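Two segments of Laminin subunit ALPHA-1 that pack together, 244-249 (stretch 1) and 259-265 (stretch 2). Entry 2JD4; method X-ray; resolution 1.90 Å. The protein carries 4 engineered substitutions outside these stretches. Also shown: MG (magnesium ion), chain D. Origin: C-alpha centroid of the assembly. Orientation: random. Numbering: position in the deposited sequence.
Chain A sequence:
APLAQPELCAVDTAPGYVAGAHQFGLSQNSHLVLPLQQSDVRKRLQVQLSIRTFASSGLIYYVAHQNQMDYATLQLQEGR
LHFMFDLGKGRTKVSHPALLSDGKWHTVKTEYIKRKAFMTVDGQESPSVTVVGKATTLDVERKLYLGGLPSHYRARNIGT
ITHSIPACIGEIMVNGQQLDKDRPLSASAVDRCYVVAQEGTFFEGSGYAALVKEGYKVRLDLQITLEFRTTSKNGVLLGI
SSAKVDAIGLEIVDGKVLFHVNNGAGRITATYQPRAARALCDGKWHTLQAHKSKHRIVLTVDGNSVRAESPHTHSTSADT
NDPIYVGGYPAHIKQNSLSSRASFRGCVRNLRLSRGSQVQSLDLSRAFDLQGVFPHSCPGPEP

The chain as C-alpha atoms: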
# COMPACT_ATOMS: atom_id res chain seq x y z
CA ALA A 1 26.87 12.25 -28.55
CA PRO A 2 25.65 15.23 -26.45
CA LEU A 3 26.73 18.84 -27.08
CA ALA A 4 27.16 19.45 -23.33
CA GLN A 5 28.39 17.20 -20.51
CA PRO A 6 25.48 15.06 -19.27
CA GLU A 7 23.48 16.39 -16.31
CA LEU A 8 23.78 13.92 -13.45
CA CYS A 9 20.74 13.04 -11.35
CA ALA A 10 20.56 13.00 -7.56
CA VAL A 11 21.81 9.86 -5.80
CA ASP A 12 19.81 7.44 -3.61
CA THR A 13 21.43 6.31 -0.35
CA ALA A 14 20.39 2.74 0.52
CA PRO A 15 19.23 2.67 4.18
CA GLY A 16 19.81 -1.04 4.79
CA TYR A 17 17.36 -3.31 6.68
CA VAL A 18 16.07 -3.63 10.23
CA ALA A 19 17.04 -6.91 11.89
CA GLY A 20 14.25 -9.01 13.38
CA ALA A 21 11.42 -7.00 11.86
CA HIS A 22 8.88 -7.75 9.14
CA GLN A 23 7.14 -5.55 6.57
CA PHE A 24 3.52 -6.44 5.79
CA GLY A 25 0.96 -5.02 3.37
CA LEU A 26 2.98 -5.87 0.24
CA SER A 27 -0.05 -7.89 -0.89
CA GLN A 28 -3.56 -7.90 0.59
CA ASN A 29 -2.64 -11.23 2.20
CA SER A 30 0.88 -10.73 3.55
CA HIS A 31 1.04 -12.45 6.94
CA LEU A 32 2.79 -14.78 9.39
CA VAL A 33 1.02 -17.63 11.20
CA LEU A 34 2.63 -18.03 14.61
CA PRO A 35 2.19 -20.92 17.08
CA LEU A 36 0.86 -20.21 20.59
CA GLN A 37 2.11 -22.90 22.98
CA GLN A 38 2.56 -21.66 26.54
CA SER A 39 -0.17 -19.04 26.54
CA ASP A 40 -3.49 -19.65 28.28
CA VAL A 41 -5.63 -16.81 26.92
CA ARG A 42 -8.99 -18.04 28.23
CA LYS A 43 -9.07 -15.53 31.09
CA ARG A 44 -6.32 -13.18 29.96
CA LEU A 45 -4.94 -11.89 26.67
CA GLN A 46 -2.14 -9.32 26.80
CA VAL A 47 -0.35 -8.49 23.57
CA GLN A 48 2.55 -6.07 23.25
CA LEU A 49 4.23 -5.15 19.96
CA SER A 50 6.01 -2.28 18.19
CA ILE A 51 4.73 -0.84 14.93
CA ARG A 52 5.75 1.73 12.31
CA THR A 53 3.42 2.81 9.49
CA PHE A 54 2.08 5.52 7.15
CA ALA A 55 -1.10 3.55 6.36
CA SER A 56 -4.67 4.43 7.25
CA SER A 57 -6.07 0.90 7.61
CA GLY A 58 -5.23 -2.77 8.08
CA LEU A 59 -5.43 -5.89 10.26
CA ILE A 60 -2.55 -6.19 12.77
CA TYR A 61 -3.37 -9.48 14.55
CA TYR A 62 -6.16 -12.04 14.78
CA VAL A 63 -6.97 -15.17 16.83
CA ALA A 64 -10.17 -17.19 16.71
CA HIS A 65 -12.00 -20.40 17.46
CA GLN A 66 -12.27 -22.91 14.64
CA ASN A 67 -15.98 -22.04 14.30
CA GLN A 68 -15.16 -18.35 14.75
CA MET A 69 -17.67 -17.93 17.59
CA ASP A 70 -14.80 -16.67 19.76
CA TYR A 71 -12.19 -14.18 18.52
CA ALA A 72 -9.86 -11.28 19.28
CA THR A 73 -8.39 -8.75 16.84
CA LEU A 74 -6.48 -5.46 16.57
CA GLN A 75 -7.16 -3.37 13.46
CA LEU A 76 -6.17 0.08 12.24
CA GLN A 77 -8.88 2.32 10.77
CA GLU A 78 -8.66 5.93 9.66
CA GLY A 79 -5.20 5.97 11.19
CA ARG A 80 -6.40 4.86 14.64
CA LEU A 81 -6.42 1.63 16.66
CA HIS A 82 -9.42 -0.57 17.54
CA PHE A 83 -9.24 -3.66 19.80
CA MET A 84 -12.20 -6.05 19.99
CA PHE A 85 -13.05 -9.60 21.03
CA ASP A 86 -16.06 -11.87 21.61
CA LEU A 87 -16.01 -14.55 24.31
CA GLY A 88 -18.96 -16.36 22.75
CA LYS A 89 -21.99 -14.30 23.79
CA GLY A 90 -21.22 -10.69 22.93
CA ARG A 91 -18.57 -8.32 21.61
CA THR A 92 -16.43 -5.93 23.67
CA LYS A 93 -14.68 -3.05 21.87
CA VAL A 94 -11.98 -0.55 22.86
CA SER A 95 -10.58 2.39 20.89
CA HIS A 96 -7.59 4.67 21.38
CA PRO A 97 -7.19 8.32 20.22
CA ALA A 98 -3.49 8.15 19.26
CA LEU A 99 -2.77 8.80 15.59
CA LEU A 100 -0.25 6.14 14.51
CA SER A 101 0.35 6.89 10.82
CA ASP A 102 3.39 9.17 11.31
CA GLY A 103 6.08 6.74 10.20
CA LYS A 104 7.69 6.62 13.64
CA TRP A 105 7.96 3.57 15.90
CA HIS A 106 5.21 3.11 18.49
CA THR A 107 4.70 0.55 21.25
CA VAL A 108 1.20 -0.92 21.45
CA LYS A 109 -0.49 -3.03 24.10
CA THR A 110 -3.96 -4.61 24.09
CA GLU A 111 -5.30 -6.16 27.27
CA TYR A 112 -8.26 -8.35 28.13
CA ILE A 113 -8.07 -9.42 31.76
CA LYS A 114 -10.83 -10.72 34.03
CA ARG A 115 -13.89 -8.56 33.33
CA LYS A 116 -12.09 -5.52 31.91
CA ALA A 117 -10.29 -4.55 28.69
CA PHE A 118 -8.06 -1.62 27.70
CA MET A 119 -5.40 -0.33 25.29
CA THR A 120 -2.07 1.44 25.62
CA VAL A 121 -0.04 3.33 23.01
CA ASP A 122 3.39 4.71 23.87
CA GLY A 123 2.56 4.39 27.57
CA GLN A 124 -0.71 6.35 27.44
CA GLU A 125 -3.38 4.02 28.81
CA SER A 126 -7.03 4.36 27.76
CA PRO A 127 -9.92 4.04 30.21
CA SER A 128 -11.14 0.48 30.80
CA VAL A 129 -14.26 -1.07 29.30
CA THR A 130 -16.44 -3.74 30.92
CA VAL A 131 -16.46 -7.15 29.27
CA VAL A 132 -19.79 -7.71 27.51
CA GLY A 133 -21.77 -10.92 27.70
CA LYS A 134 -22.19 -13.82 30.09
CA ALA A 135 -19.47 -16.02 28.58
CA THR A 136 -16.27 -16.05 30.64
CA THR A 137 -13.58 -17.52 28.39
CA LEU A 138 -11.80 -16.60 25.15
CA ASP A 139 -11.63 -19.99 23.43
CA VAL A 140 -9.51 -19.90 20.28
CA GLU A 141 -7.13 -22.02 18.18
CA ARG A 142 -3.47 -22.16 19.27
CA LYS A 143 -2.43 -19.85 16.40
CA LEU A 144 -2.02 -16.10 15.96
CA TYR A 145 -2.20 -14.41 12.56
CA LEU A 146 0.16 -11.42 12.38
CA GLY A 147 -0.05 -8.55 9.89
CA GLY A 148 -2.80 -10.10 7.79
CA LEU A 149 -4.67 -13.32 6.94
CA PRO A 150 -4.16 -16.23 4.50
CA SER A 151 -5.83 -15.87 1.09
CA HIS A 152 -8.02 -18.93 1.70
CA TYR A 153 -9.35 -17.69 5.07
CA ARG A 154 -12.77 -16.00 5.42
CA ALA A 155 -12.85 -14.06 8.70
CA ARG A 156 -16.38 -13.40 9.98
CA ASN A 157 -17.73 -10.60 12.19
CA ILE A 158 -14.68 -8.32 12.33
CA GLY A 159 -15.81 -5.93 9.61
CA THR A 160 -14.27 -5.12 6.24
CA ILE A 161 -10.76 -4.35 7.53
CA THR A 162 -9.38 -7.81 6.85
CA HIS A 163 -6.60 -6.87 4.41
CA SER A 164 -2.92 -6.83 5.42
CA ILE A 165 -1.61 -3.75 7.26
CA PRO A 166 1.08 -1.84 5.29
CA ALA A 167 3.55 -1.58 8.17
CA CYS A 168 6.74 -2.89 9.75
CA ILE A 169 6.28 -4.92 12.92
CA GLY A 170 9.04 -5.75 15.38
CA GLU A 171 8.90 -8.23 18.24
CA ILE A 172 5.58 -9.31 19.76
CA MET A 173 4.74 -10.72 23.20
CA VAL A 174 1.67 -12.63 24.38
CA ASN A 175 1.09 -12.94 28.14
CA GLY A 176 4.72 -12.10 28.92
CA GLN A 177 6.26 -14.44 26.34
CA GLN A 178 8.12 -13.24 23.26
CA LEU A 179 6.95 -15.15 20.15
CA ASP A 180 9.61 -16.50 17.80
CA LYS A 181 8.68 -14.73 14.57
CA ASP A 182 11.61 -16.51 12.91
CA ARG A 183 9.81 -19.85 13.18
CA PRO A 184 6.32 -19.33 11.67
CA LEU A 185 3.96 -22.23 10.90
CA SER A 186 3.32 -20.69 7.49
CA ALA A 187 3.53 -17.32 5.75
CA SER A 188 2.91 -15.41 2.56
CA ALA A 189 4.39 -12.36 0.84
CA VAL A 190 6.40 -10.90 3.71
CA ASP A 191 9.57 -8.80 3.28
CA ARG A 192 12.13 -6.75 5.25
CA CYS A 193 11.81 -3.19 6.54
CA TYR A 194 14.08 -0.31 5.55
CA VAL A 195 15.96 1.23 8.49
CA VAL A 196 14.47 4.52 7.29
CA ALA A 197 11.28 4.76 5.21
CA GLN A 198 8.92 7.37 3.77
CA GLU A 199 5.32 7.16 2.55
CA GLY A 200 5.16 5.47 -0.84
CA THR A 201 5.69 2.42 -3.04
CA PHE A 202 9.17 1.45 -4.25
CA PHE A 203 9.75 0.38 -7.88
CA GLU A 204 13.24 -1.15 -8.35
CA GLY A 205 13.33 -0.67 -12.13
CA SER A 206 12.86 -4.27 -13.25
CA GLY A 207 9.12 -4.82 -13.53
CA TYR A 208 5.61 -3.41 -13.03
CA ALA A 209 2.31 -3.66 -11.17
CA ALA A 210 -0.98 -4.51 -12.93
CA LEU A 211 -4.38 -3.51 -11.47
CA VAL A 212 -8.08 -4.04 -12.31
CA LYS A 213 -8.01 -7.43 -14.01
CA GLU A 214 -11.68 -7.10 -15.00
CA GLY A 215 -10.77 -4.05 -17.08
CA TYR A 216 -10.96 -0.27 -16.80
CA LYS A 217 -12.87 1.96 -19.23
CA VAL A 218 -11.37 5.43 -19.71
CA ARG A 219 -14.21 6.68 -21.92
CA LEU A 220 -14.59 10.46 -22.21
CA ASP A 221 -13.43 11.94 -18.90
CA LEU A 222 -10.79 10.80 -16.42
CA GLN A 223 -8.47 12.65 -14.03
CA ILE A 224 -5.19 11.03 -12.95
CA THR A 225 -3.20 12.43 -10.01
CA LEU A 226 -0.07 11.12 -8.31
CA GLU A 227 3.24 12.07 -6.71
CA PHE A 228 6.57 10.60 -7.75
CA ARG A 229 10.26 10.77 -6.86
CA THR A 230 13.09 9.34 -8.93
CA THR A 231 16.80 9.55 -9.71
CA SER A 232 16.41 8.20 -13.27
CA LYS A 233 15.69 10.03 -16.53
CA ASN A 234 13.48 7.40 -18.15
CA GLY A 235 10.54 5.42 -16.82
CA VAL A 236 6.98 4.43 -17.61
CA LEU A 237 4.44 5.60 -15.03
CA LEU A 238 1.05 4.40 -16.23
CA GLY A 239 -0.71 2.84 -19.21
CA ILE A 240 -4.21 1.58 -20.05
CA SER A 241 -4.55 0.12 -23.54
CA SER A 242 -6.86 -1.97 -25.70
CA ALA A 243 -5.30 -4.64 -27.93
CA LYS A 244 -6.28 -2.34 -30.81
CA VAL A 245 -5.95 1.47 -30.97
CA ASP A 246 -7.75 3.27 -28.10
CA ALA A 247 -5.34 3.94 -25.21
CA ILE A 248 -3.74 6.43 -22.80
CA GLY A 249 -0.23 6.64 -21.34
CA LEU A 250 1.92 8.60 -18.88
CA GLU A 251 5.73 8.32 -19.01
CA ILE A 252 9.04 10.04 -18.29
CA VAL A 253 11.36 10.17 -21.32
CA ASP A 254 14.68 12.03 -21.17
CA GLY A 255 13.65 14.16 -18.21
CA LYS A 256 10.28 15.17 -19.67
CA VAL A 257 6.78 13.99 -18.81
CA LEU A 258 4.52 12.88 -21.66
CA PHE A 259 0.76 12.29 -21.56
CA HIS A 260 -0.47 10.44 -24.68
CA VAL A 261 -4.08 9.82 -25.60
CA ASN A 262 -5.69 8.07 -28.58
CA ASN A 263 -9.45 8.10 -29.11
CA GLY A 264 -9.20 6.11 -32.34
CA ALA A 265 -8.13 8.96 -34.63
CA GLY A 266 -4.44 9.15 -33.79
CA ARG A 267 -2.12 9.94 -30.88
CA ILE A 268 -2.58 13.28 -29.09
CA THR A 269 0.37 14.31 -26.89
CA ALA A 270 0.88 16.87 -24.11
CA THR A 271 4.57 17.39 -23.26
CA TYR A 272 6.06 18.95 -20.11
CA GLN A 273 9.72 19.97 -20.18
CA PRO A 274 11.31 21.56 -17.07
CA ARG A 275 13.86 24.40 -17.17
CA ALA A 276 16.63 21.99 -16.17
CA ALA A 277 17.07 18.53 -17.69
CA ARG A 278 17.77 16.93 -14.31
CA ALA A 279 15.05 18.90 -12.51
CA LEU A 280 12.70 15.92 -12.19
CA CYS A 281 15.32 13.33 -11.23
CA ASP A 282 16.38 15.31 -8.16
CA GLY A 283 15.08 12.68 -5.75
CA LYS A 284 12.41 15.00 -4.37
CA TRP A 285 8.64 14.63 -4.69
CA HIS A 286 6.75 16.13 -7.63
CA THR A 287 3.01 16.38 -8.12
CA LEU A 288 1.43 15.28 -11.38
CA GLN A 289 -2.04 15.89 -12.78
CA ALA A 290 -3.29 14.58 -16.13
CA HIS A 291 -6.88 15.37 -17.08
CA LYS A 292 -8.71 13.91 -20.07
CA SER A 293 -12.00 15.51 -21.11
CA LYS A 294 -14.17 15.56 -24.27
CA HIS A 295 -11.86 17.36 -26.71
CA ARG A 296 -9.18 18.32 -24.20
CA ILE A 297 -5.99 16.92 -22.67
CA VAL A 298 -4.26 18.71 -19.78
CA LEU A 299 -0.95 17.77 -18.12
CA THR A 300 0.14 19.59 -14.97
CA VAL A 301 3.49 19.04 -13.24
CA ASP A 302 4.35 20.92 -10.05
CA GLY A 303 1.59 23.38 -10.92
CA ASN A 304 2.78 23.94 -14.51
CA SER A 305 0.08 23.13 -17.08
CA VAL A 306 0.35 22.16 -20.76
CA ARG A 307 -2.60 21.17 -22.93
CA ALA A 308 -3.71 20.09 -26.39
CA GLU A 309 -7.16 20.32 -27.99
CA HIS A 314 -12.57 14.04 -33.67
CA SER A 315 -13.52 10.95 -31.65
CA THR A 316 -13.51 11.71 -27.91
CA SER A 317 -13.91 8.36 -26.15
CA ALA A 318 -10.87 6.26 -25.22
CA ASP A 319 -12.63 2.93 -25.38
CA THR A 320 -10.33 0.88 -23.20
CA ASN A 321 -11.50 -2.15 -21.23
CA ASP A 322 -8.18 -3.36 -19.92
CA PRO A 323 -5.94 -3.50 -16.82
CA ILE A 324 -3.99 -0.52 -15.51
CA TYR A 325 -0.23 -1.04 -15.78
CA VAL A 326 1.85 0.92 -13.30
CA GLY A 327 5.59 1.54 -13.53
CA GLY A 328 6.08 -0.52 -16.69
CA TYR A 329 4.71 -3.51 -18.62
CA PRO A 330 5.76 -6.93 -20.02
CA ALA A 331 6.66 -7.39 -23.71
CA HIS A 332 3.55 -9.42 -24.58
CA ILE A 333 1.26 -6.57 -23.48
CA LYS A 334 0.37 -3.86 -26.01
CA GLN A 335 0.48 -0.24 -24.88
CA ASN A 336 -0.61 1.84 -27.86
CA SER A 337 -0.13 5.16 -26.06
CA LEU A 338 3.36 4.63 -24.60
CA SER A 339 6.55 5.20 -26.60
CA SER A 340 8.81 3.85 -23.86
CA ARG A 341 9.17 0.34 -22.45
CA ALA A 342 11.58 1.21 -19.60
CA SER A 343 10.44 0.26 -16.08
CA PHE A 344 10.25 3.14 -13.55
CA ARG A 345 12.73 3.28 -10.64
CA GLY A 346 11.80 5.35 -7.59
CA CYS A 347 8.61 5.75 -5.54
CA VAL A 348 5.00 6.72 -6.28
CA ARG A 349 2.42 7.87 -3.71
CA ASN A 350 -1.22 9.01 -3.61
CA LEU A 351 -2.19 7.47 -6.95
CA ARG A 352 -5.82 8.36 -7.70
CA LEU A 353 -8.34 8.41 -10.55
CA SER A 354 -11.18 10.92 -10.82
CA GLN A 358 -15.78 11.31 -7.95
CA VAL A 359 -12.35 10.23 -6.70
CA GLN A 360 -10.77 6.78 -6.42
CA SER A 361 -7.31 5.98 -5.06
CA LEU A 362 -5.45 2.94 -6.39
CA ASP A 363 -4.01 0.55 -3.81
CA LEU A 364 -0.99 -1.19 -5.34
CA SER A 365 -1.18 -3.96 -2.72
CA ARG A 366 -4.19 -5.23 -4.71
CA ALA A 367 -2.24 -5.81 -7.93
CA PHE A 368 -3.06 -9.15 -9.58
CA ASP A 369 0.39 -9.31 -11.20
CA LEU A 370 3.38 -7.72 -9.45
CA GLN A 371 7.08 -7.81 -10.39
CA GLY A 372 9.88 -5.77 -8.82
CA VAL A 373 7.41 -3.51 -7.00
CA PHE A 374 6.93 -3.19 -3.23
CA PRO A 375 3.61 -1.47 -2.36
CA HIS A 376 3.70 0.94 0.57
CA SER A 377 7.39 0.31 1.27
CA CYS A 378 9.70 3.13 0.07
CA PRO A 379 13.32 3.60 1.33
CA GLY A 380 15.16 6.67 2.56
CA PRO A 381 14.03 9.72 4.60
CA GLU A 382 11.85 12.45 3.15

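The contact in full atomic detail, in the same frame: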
# COMPACT_ATOMS: atom_id res chain seq x y z
N LYS A 244 -6.14 -3.00 -29.52
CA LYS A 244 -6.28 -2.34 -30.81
C LYS A 244 -5.62 -0.96 -30.88
O LYS A 244 -4.39 -0.85 -30.93
CB LYS A 244 -7.76 -2.23 -31.19
CG LYS A 244 -8.47 -3.57 -31.30
CD LYS A 244 -9.93 -3.40 -31.68
CE LYS A 244 -10.65 -4.74 -31.72
NZ LYS A 244 -10.05 -5.67 -32.71
N VAL A 245 -6.45 0.09 -30.87
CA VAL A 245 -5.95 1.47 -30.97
C VAL A 245 -6.18 2.36 -29.73
O VAL A 245 -5.24 2.99 -29.23
CB VAL A 245 -6.58 2.17 -32.20
CG1 VAL A 245 -6.03 3.58 -32.35
CG2 VAL A 245 -6.30 1.35 -33.46
N ASP A 246 -7.42 2.44 -29.26
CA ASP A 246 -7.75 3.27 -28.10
C ASP A 246 -6.85 3.01 -26.89
O ASP A 246 -6.74 1.87 -26.43
CB ASP A 246 -9.22 3.05 -27.73
CG ASP A 246 -10.18 3.66 -28.74
OD1 ASP A 246 -9.75 3.92 -29.88
OD2 ASP A 246 -11.36 3.86 -28.39
N ALA A 247 -6.23 4.06 -26.37
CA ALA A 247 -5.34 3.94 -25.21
C ALA A 247 -4.83 5.27 -24.67
O ALA A 247 -4.91 6.30 -25.35
CB ALA A 247 -4.15 3.05 -25.57
N ILE A 248 -4.32 5.25 -23.44
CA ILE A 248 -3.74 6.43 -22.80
C ILE A 248 -2.44 6.02 -22.11
O ILE A 248 -2.30 4.87 -21.69
CB ILE A 248 -4.68 7.08 -21.75
CG1 ILE A 248 -4.83 6.16 -20.54
CG2 ILE A 248 -6.04 7.36 -22.38
CD1 ILE A 248 -5.54 6.83 -19.37
N GLY A 249 -1.50 6.95 -21.98
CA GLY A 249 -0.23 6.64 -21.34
C GLY A 249 0.43 7.83 -20.68
O GLY A 249 0.26 8.97 -21.13
N PHE A 259 2.11 12.79 -21.79
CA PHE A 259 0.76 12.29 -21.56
C PHE A 259 0.16 12.06 -22.95
O PHE A 259 -0.19 13.02 -23.64
CB PHE A 259 -0.05 13.33 -20.77
CG PHE A 259 -1.49 12.96 -20.55
CD1 PHE A 259 -1.88 11.64 -20.34
CD2 PHE A 259 -2.46 13.95 -20.47
CE1 PHE A 259 -3.20 11.31 -20.07
CE2 PHE A 259 -3.79 13.64 -20.19
CZ PHE A 259 -4.17 12.32 -19.99
N HIS A 260 0.07 10.80 -23.37
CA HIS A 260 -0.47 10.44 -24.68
C HIS A 260 -1.90 9.95 -24.57
O HIS A 260 -2.27 9.28 -23.61
CB HIS A 260 0.34 9.31 -25.32
CG HIS A 260 1.82 9.56 -25.37
ND1 HIS A 260 2.39 10.53 -26.16
CD2 HIS A 260 2.84 8.94 -24.72
CE1 HIS A 260 3.70 10.50 -26.00
NE2 HIS A 260 4.00 9.55 -25.13
N VAL A 261 -2.70 10.25 -25.58
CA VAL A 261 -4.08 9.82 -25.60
C VAL A 261 -4.48 9.51 -27.04
O VAL A 261 -4.08 10.23 -27.96
CB VAL A 261 -5.02 10.91 -25.04
CG1 VAL A 261 -6.47 10.58 -25.36
CG2 VAL A 261 -4.83 11.03 -23.54
N ASN A 262 -5.23 8.43 -27.24
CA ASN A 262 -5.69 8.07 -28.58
C ASN A 262 -7.13 7.61 -28.51
O ASN A 262 -7.44 6.56 -27.94
CB ASN A 262 -4.83 6.95 -29.18
CG ASN A 262 -5.08 6.76 -30.67
OD1 ASN A 262 -6.23 6.72 -31.10
ND2 ASN A 262 -4.01 6.65 -31.45
N ASN A 263 -8.02 8.40 -29.11
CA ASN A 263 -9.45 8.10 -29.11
C ASN A 263 -9.88 7.38 -30.40
O ASN A 263 -11.07 7.33 -30.73
CB ASN A 263 -10.24 9.39 -28.94
CG ASN A 263 -9.88 10.13 -27.67
OD1 ASN A 263 -9.93 9.56 -26.58
ND2 ASN A 263 -9.50 11.40 -27.79
N GLY A 264 -8.90 6.83 -31.11
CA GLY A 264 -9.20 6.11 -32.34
C GLY A 264 -8.93 6.90 -33.61
O GLY A 264 -9.18 6.40 -34.71
N ALA A 265 -8.42 8.12 -33.48
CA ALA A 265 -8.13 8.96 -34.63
C ALA A 265 -6.67 9.39 -34.68
O ALA A 265 -6.30 10.25 -35.47
CB ALA A 265 -9.02 10.19 -34.62
MG MG D . -13.12 4.14 -29.72
O HOH W 1 -11.73 4.31 -31.45
O HOH W 2 -13.38 6.29 -29.77
O HOH W 3 -13.19 2.14 -29.72

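How does stretch 1 approach its partner before the sheet begins? Lys244 lies out of reach of stretch 2, and contact starts at Val245, whose CA-to-CB bond points toward the other stretch. Its CG1 lies 3.4 Å from Asn262 OD1 and 4.1 Å from Gly264 CA, so a methyl group rests against the end of the second strand and the loop that follows it. That end has its own brace: Gly264 N donates a hydrogen bond to Asn262 OD1, with 2.7 Å between the two atoms, tying the asparagine side chain to the backbone two residues on.

What does Asp246 do at the edge of the strand pair? Its CB leaves sideways, but the carboxylate comes nearer to stretch 2. OD2 of Asp246 binds the magnesium ion at 2.2 Å, an ionic contact between a hard cation and a charged oxygen. OD1 of Asp246 accepts a hydrogen bond from water 1 at 2.6 Å; the same water, itself a ligand of the metal, donates to Asn263 O at 3.2 Å. Water 2, also on the metal, donates to Asn263 O at 2.7 Å. The ion thus links the stretches partly through its water shell, polarised waters being good donors to a carbonyl. Beside it, Asp246 OD1 sits 3.3 Å from Gly264 N, but the angle is too poor for a hydrogen bond. A CB on Gly264 would lie only 3.1 Å from Asp246 OD1, and the backbone angles there already call for glycine.

Where does the sheet take over? At Ala247, the antiparallel ladder begins: Ala247 N donates to Asn262 O at 3.2 Å, and Asn262 N returns a bond to Ala247 O at 2.9 Å. The strand axes run at 178° to each other and approach to 4.7 Å. Just before this pair, Asp246 CA makes a CA-H...O contact of 3.3 Å with the same Asn262 O, as is common where antiparallel strands lie close.

What holds the strands together at Ile248 and Gly249? Ile248 and Val261 form the non-hydrogen-bonded pair, with CA atoms 4.4 Å apart. Their side chains share one face of the sheet, and Ile248 CG2 meets Val261 CG2 at 4.0 Å, an apolar contact. Hydrogen bonding resumes at Gly249: Gly249 N to His260 O and His260 N to Gly249 O, each 2.9 Å. Gly249 O also receives a CA-H...O contact from Phe259 CA at 3.4 Å and lies at the edge of the Phe259 ring, near its plane.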